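PDB 6GMF: putative cytochrome P450 hydroxylase from Chondromyces apiculatus DSM 436, which probably acts as a heme-dependent monooxygenase that oxidises terpenes, using molecular oxygen. Local coordinates for residues C282-M288 with A300-P306. Sequence-based numbering, arbitrary orientation.
Sequences CIFRQTM and ARSVVLP. With HEM (protoporphyrin IX containing Fe), chain B.
The antiparallel strands 285-287 and 303-306, neighbours in the beta-sheet of this cytochrome P450, meet next to a heme propionate. Arg285 and Val304 form the hydrogen-bonded pair, Arg285 N reaching Val304 O at 2.8 Å and Val304 N returning to Arg285 O. Toward the Thr287 end, Thr287 N bonds Ser302 O, and a threonine suits because its OG1 can accept Ser302 N at 3.0 Å and also pair with Pro299 O. Leu305 places CD2 over one face of the Phe284 ring, 3.9 Å from its centroid, a CH-pi contact suited to a branched aliphatic chain that can lay a methyl on the aromatic face; Trp61 and Phe381 also meet that ring. Pro306 CG lies 4.0 Å from Arg285 CG, the two side chains crossing at about a right angle. With its chain bent about CB-CG (chi2 -72°), Arg285 turns away from strand 303-306, and the propionate carboxylate meets the edge of its guanidinium: NH1 to HEM O2A at 2.8 Å and NH2 to HEM O1A at 2.9 Å. NH1 also bonds Phe284 O, which helps fix the guanidinium's rotation. A leucine here would probably cost the propionate these two donors and leave Phe284 O without its NH1 partner. A strand-borne arginine clamping a heme propionate is characteristic of the P450 heme site.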
ATOM      1  N   CYS A 282      -5.248   8.255  -0.205  1.00 16.32           N
ATOM      2  CA  CYS A 282      -6.627   8.185  -0.458  1.00 16.85           C
ATOM      3  C   CYS A 282      -6.940   6.944  -1.274  1.00 15.61           C
ATOM      4  O   CYS A 282      -6.018   6.303  -1.777  1.00 17.30           O
ATOM      5  CB  CYS A 282      -7.140   9.424  -1.163  1.00 18.81           C
ATOM      6  SG  CYS A 282      -6.489   9.643  -2.831  1.00 25.02           S
ATOM      7  N   ILE A 283      -8.247   6.666  -1.358  1.00 15.83           N
ATOM      8  CA  ILE A 283      -8.707   5.592  -2.165  1.00 16.58           C
ATOM      9  C   ILE A 283      -9.850   6.106  -3.030  1.00 18.41           C
ATOM     10  O   ILE A 283     -10.090   7.294  -3.010  1.00 18.70           O
ATOM     11  CB  ILE A 283      -9.006   4.365  -1.309  1.00 16.65           C
ATOM     12  CG1 ILE A 283     -10.036   4.630  -0.216  1.00 16.90           C
ATOM     13  CG2 ILE A 283      -7.685   3.796  -0.768  1.00 16.54           C
ATOM     14  CD1 ILE A 283     -10.284   3.420   0.692  1.00 18.24           C
ATOM     15  N   PHE A 284     -10.497   5.214  -3.782  1.00 16.19           N
ATOM     16  CA  PHE A 284     -11.472   5.647  -4.783  1.00 17.26           C
ATOM     17  C   PHE A 284     -12.847   5.035  -4.537  1.00 15.36           C
ATOM     18  O   PHE A 284     -12.966   3.828  -4.227  1.00 16.80           O
ATOM     19  CB  PHE A 284     -11.008   5.223  -6.176  1.00 17.60           C
ATOM     20  CG  PHE A 284      -9.837   6.017  -6.697  1.00 20.67           C
ATOM     21  CD1 PHE A 284      -8.560   5.811  -6.204  1.00 21.90           C
ATOM     22  CD2 PHE A 284     -10.033   7.021  -7.629  1.00 21.87           C
ATOM     23  CE1 PHE A 284      -7.494   6.546  -6.702  1.00 23.46           C
ATOM     24  CE2 PHE A 284      -8.958   7.737  -8.138  1.00 24.80           C
ATOM     25  CZ  PHE A 284      -7.701   7.493  -7.660  1.00 24.43           C
ATOM     26  N   ARG A 285     -13.889   5.877  -4.731  1.00 15.52           N
ATOM     27  CA  ARG A 285     -15.282   5.418  -4.690  1.00 16.46           C
ATOM     28  C   ARG A 285     -16.073   6.154  -5.789  1.00 16.51           C
ATOM     29  O   ARG A 285     -15.599   7.142  -6.288  1.00 17.79           O
ATOM     30  CB  ARG A 285     -15.932   5.678  -3.328  1.00 16.61           C
ATOM     31  CG  ARG A 285     -15.283   4.951  -2.151  1.00 15.72           C
ATOM     32  CD  ARG A 285     -15.572   3.471  -2.202  1.00 14.79           C
ATOM     33  NE  ARG A 285     -15.129   2.795  -0.980  1.00 15.93           N
ATOM     34  CZ  ARG A 285     -13.957   2.197  -0.842  1.00 15.57           C
ATOM     35  NH1 ARG A 285     -12.983   2.370  -1.734  1.00 15.82           N
ATOM     36  NH2 ARG A 285     -13.783   1.385   0.204  1.00 15.79           N
ATOM     37  N   GLN A 286     -17.262   5.663  -6.101  1.00 18.61           N
ATOM     38  CA  GLN A 286     -18.201   6.382  -6.982  1.00 18.42           C
ATOM     39  C   GLN A 286     -19.592   6.322  -6.366  1.00 18.31           C
ATOM     40  O   GLN A 286     -20.033   5.237  -5.897  1.00 18.78           O
ATOM     41  CB  GLN A 286     -18.217   5.768  -8.376  1.00 22.20           C
ATOM     42  CG  GLN A 286     -19.106   6.554  -9.333  1.00 23.31           C
ATOM     43  CD  GLN A 286     -19.139   5.980 -10.734  1.00 29.01           C
ATOM     44  OE1 GLN A 286     -19.224   4.776 -10.935  1.00 31.69           O
ATOM     45  NE2 GLN A 286     -19.178   6.872 -11.710  1.00 35.19           N
ATOM     46  N   THR A 287     -20.256   7.479  -6.319  1.00 19.12           N
ATOM     47  CA  THR A 287     -21.601   7.470  -5.769  1.00 21.06           C
ATOM     48  C   THR A 287     -22.569   6.894  -6.787  1.00 22.14           C
ATOM     49  O   THR A 287     -22.468   7.138  -7.963  1.00 23.26           O
ATOM     50  CB  THR A 287     -22.067   8.855  -5.327  1.00 23.51           C
ATOM     51  OG1 THR A 287     -21.960   9.727  -6.451  1.00 24.92           O
ATOM     52  CG2 THR A 287     -21.211   9.400  -4.211  1.00 24.22           C
ATOM     53  N   MET A 288     -23.497   6.110  -6.254  1.00 27.02           N
ATOM     54  CA  MET A 288     -24.506   5.455  -7.029  1.00 32.65           C
ATOM     55  C   MET A 288     -25.801   6.281  -7.038  1.00 35.09           C
ATOM     56  O   MET A 288     -26.581   6.157  -7.969  1.00 41.44           O
ATOM     57  CB  MET A 288     -24.727   4.041  -6.482  1.00 36.05           C
ATOM     58  CG  MET A 288     -23.521   3.117  -6.678  1.00 40.59           C
ATOM     59  SD  MET A 288     -23.116   2.766  -8.417  1.00 53.52           S
ATOM     60  CE  MET A 288     -22.000   4.099  -8.848  1.00 53.04           C
ATOM     61  N   ALA A 300     -25.012  11.978  -7.643  1.00 29.22           N
ATOM     62  CA  ALA A 300     -24.900  10.663  -8.251  1.00 27.89           C
ATOM     63  C   ALA A 300     -23.764  10.664  -9.281  1.00 26.49           C
ATOM     64  O   ALA A 300     -23.540  11.650  -9.939  1.00 25.88           O
ATOM     65  CB  ALA A 300     -26.209  10.306  -8.927  1.00 29.08           C
ATOM     66  N   ARG A 301     -23.032   9.547  -9.332  1.00 23.42           N
ATOM     67  CA  ARG A 301     -22.005   9.243 -10.267  1.00 25.33           C
ATOM     68  C   ARG A 301     -20.748  10.080 -10.089  1.00 25.60           C
ATOM     69  O   ARG A 301     -19.879  10.028 -10.958  1.00 29.56           O
ATOM     70  CB  ARG A 301     -22.556   9.356 -11.689  1.00 27.72           C
ATOM     71  CG  ARG A 301     -23.671   8.349 -11.931  1.00 29.30           C
ATOM     72  CD  ARG A 301     -23.115   6.944 -12.086  1.00 31.62           C
ATOM     73  NE  ARG A 301     -24.113   5.922 -11.861  1.00 34.31           N
ATOM     74  CZ  ARG A 301     -24.002   4.677 -12.271  1.00 31.87           C
ATOM     75  NH1 ARG A 301     -22.852   4.260 -12.772  1.00 34.45           N
ATOM     76  NH2 ARG A 301     -25.042   3.870 -12.185  1.00 37.50           N
ATOM     77  N   SER A 302     -20.563  10.722  -8.934  1.00 23.36           N
ATOM     78  CA  SER A 302     -19.326  11.436  -8.667  1.00 24.20           C
ATOM     79  C   SER A 302     -18.244  10.444  -8.241  1.00 21.12           C
ATOM     80  O   SER A 302     -18.557   9.488  -7.537  1.00 21.60           O
ATOM     81  CB  SER A 302     -19.514  12.442  -7.587  1.00 26.95           C
ATOM     82  OG  SER A 302     -20.454  13.421  -7.979  1.00 28.74           O
ATOM     83  N   VAL A 303     -17.011  10.682  -8.685  1.00 20.69           N
ATOM     84  CA  VAL A 303     -15.860   9.994  -8.068  1.00 21.98           C
ATOM     85  C   VAL A 303     -15.513  10.698  -6.756  1.00 18.68           C
ATOM     86  O   VAL A 303     -15.416  11.932  -6.708  1.00 19.98           O
ATOM     87  CB  VAL A 303     -14.667   9.961  -9.026  1.00 21.96           C
ATOM     88  CG1 VAL A 303     -13.426   9.382  -8.342  1.00 22.91           C
ATOM     89  CG2 VAL A 303     -15.041   9.174 -10.275  1.00 25.77           C
ATOM     90  N   VAL A 304     -15.295   9.898  -5.704  1.00 19.83           N
ATOM     91  CA  VAL A 304     -15.118  10.390  -4.382  1.00 20.77           C
ATOM     92  C   VAL A 304     -13.832   9.775  -3.843  1.00 18.14           C
ATOM     93  O   VAL A 304     -13.659   8.591  -4.006  1.00 19.13           O
ATOM     94  CB  VAL A 304     -16.294   9.992  -3.477  1.00 20.48           C
ATOM     95  CG1 VAL A 304     -16.036  10.378  -2.035  1.00 24.48           C
ATOM     96  CG2 VAL A 304     -17.600  10.596  -3.988  1.00 21.24           C
ATOM     97  N   LEU A 305     -12.969  10.623  -3.281  1.00 17.42           N
ATOM     98  CA  LEU A 305     -11.705  10.207  -2.676  1.00 17.13           C
ATOM     99  C   LEU A 305     -11.805  10.356  -1.168  1.00 17.23           C
ATOM    100  O   LEU A 305     -11.643  11.453  -0.630  1.00 19.76           O
ATOM    101  CB  LEU A 305     -10.555  11.077  -3.195  1.00 16.79           C
ATOM    102  CG  LEU A 305     -10.377  11.185  -4.712  1.00 18.94           C
ATOM    103  CD1 LEU A 305      -9.150  12.028  -4.975  1.00 20.17           C
ATOM    104  CD2 LEU A 305     -10.214   9.838  -5.323  1.00 18.09           C
ATOM    105  N   PRO A 306     -12.047   9.248  -0.445  1.00 18.11           N
ATOM    106  CA  PRO A 306     -11.907   9.254   1.000  1.00 18.32           C
ATOM    107  C   PRO A 306     -10.416   9.425   1.331  1.00 16.32           C
ATOM    108  O   PRO A 306      -9.580   8.610   0.887  1.00 16.91           O
ATOM    109  CB  PRO A 306     -12.446   7.896   1.444  1.00 18.75           C
ATOM    110  CG  PRO A 306     -13.143   7.330   0.246  1.00 19.94           C
ATOM    111  CD  PRO A 306     -12.477   7.941  -0.968  1.00 18.61           C
TER
HETATM  112  CHA HEM B 501      -6.892  -3.155  -0.022  1.00 15.48           C
HETATM  113  CHB HEM B 501      -3.795  -0.183   1.929  1.00 13.76           C
HETATM  114  CHC HEM B 501      -0.374  -3.576   1.473  1.00 14.52           C
HETATM  115  CHD HEM B 501      -3.394  -6.403  -0.837  1.00 13.83           C
HETATM  116  C1A HEM B 501      -6.343  -2.056   0.595  1.00 14.07           C
HETATM  117  C2A HEM B 501      -7.139  -0.948   1.000  1.00 14.37           C
HETATM  118  C3A HEM B 501      -6.241  -0.082   1.535  1.00 13.48           C
HETATM  119  C4A HEM B 501      -4.965  -0.697   1.475  1.00 13.73           C
HETATM  120  CMA HEM B 501      -6.470   1.313   2.064  1.00 13.69           C
HETATM  121  CAA HEM B 501      -8.621  -0.729   0.864  1.00 15.92           C
HETATM  122  CBA HEM B 501      -9.048  -0.247  -0.549  1.00 14.10           C
HETATM  123  CGA HEM B 501     -10.518   0.108  -0.639  1.00 16.38           C
HETATM  124  O1A HEM B 501     -11.234   0.119   0.394  1.00 16.63           O
HETATM  125  O2A HEM B 501     -10.895   0.497  -1.793  1.00 16.83           O
HETATM  126  C1B HEM B 501      -2.550  -0.830   1.975  1.00 14.18           C
HETATM  127  C2B HEM B 501      -1.351  -0.300   2.571  1.00 13.53           C
HETATM  128  C3B HEM B 501      -0.367  -1.230   2.446  1.00 14.26           C
HETATM  129  C4B HEM B 501      -0.991  -2.374   1.776  1.00 13.77           C
HETATM  130  CMB HEM B 501      -1.304   1.049   3.168  1.00 14.09           C
HETATM  131  CAB HEM B 501       1.065  -1.241   2.936  1.00 15.10           C
HETATM  132  CBB HEM B 501       1.414  -0.461   3.906  1.00 18.55           C
HETATM  133  C1C HEM B 501      -0.863  -4.678   0.863  1.00 13.37           C
HETATM  134  C2C HEM B 501      -0.096  -5.857   0.570  1.00 14.40           C
HETATM  135  C3C HEM B 501      -1.012  -6.653  -0.100  1.00 14.83           C
HETATM  136  C4C HEM B 501      -2.234  -5.958  -0.238  1.00 14.45           C
HETATM  137  CMC HEM B 501       1.280  -6.183   1.075  1.00 15.99           C
HETATM  138  CAC HEM B 501      -0.857  -8.009  -0.627  1.00 15.77           C
HETATM  139  CBC HEM B 501       0.284  -8.640  -0.763  1.00 21.61           C
HETATM  140  C1D HEM B 501      -4.580  -5.716  -0.820  1.00 15.43           C
HETATM  141  C2D HEM B 501      -5.810  -6.239  -1.483  1.00 15.60           C
HETATM  142  C3D HEM B 501      -6.788  -5.341  -1.240  1.00 15.79           C
HETATM  143  C4D HEM B 501      -6.168  -4.277  -0.444  1.00 14.91           C
HETATM  144  CMD HEM B 501      -5.826  -7.566  -2.224  1.00 15.91           C
HETATM  145  CAD HEM B 501      -8.214  -5.426  -1.708  1.00 15.97           C
HETATM  146  CBD HEM B 501      -9.211  -6.022  -0.702  1.00 16.79           C
HETATM  147  CGD HEM B 501     -10.645  -5.977  -1.189  1.00 18.57           C
HETATM  148  O1D HEM B 501     -11.443  -6.749  -0.630  1.00 19.76           O
HETATM  149  O2D HEM B 501     -10.987  -5.168  -2.091  1.00 17.09           O
HETATM  150  NA  HEM B 501      -5.001  -1.897   0.902  1.00 15.49           N
HETATM  151  NB  HEM B 501      -2.261  -2.052   1.544  1.00 13.73           N
HETATM  152  NC  HEM B 501      -2.138  -4.722   0.335  1.00 15.30           N
HETATM  153  ND  HEM B 501      -4.853  -4.483  -0.269  1.00 14.46           N
HETATM  154 FE   HEM B 501      -3.624  -3.337   0.714  1.00 15.67          FE
HETATM  155  O   HOH W   1      -3.204  -2.321  -1.240  1.00 21.01           O